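Local coordinates for ATP:cob(I)alamin adenosyltransferase (Salmonella enterica subsp. enterica serovar Livingstone, PDB 5CX7), which binds heme through the C-terminal domain of PduO and, as the full-length enzyme, converts cob(I)alamin to adenosylcobalamin, the propanediol dehydratase cofactor, at the interface of chains A and B. Coordinates in Å, arbitrary orientation; residue numbers count along the deposited sequence, not the author numbering. Chains: chain A/B, ATP:cob(I)alamin adenosyltransferase.

The interface of chains A and B. Residues chain A 84-86, 91, 94-95; chain B 91-92, 95.
B:Tyr91 reaches into chain A, with A:Gln85 over its face, A:Val84 at its edge and A:Pro86, A:Tyr91 and A:Glu94 around its hydroxyl end; most of what chain A hides in this patch is surface of that tyrosine. Its CG stands anti to the backbone N (chi1 170°), which sends the ring out from B's loop, hydroxyl first. A:Gln85 NE2, the side-chain amide nitrogen, lies over the rim of one face, 3.6 Å from B:Tyr91 CD2, its amide tilted 56° from the ring, and A:Val84 CG2 meets the edge, 4.1 Å from B:Tyr91 CE2. At the tip, B:Tyr91 OH points at a neighbouring ring, 3.4 Å from A:Tyr91 CE1, the two side chains crossing at about a right angle, while A:Pro86 meets it tip to tip.

Polar contact passes through one water. B:Tyr91 OH bonds to it at 2.9 Å, and the same water bonds to A:Val84 O and to the carboxylate A:Glu94 OE1, each at 2.7 Å. The tyrosine hydroxyl is thus tied indirectly to a backbone carbonyl and an acid.

Beside this, chi1 of A:Glu94 (69°) sets its CG 3.5 Å from B:Ser95 CB, and the bend at chi2 swings the carboxylate towards the water. The hydroxyls A:Ser95 OG and B:Ser95 OG face each other at 3.4 Å, a weak hydrogen bond.

The patch joins two copies in the deposited eight-chain assembly, without exact two-fold symmetry; the structure alone does not show whether it forms in solution. Both sides use the loop and short helix 93-96 between 3-10 helix 77-80 and strand 107-112.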
loop_
_atom_site.group_PDB
_atom_site.type_symbol
_atom_site.label_atom_id
_atom_site.label_comp_id
_atom_site.label_asym_id
_atom_site.label_seq_id
_atom_site.Cartn_x
_atom_site.Cartn_y
_atom_site.Cartn_z
ATOM N N VAL A 84 8.744 -22.790 5.099
ATOM C CA VAL A 84 7.798 -21.794 5.573
ATOM C C VAL A 84 6.599 -22.387 6.339
ATOM O O VAL A 84 5.703 -21.639 6.727
ATOM C CB VAL A 84 7.315 -20.853 4.399
ATOM C CG1 VAL A 84 8.519 -20.192 3.777
ATOM C CG2 VAL A 84 6.484 -21.610 3.398
ATOM N N GLN A 85 6.585 -23.710 6.480
ATOM C CA GLN A 85 5.468 -24.357 7.138
ATOM C C GLN A 85 5.467 -23.954 8.661
ATOM O O GLN A 85 6.528 -23.548 9.205
ATOM C CB GLN A 85 5.566 -25.860 7.085
ATOM C CG GLN A 85 5.454 -26.446 5.665
ATOM C CD GLN A 85 4.188 -26.047 4.998
ATOM O OE1 GLN A 85 3.088 -26.258 5.525
ATOM N NE2 GLN A 85 4.301 -25.427 3.813
ATOM N N PRO A 86 4.309 -24.041 9.299
ATOM C CA PRO A 86 4.285 -23.935 10.810
ATOM C C PRO A 86 5.357 -24.840 11.386
ATOM O O PRO A 86 5.500 -25.991 10.918
ATOM C CB PRO A 86 2.898 -24.428 11.168
ATOM C CG PRO A 86 2.067 -23.980 9.967
ATOM C CD PRO A 86 2.966 -24.190 8.757
ATOM N N TYR A 91 8.873 -19.810 8.921
ATOM C CA TYR A 91 7.453 -19.599 9.098
ATOM C C TYR A 91 7.164 -18.100 9.082
ATOM O O TYR A 91 7.841 -17.295 9.739
ATOM C CB TYR A 91 6.923 -20.250 10.437
ATOM C CG TYR A 91 5.475 -19.898 10.662
ATOM C CD1 TYR A 91 4.475 -20.492 9.923
ATOM C CD2 TYR A 91 5.134 -18.921 11.608
ATOM C CE1 TYR A 91 3.127 -20.120 10.079
ATOM C CE2 TYR A 91 3.808 -18.532 11.804
ATOM C CZ TYR A 91 2.807 -19.125 11.019
ATOM O OH TYR A 91 1.560 -18.720 11.192
ATOM N N GLU A 94 6.219 -15.260 3.938
ATOM C CA GLU A 94 5.341 -14.644 2.916
ATOM C C GLU A 94 4.676 -13.371 3.382
ATOM O O GLU A 94 4.474 -12.437 2.572
ATOM C CB GLU A 94 4.303 -15.634 2.384
ATOM C CG GLU A 94 3.224 -16.061 3.309
ATOM C CD GLU A 94 3.615 -17.080 4.375
ATOM O OE1 GLU A 94 4.690 -17.702 4.321
ATOM O OE2 GLU A 94 2.845 -17.168 5.379
ATOM N N SER A 95 4.358 -13.260 4.665
ATOM C CA SER A 95 3.840 -11.987 5.232
ATOM C C SER A 95 4.952 -11.002 5.540
ATOM O O SER A 95 4.785 -9.792 5.328
ATOM C CB SER A 95 3.070 -12.260 6.537
ATOM O OG SER A 95 1.990 -13.054 6.246
ATOM N N TYR B 91 -0.442 -23.349 0.071
ATOM C CA TYR B 91 -0.239 -22.734 1.400
ATOM C C TYR B 91 0.424 -21.360 1.194
ATOM O O TYR B 91 1.353 -21.221 0.351
ATOM C CB TYR B 91 0.653 -23.607 2.277
ATOM C CG TYR B 91 1.051 -22.882 3.505
ATOM C CD1 TYR B 91 0.133 -22.688 4.546
ATOM C CD2 TYR B 91 2.339 -22.395 3.667
ATOM C CE1 TYR B 91 0.475 -22.019 5.730
ATOM C CE2 TYR B 91 2.675 -21.702 4.820
ATOM C CZ TYR B 91 1.740 -21.526 5.849
ATOM O OH TYR B 91 2.099 -20.770 6.910
ATOM N N GLY B 92 -0.077 -20.355 1.915
ATOM C CA GLY B 92 0.384 -19.023 1.775
ATOM C C GLY B 92 -0.249 -18.114 0.706
ATOM O O GLY B 92 0.057 -16.943 0.658
ATOM N N SER B 95 -1.517 -14.493 1.375
ATOM C CA SER B 95 -0.481 -13.517 1.473
ATOM C C SER B 95 0.190 -13.217 0.162
ATOM O O SER B 95 0.581 -12.036 -0.100
ATOM C CB SER B 95 0.599 -13.958 2.475
ATOM O OG SER B 95 0.013 -14.110 3.742
HETATM O O HOH W 1 4.477 -19.204 6.534
#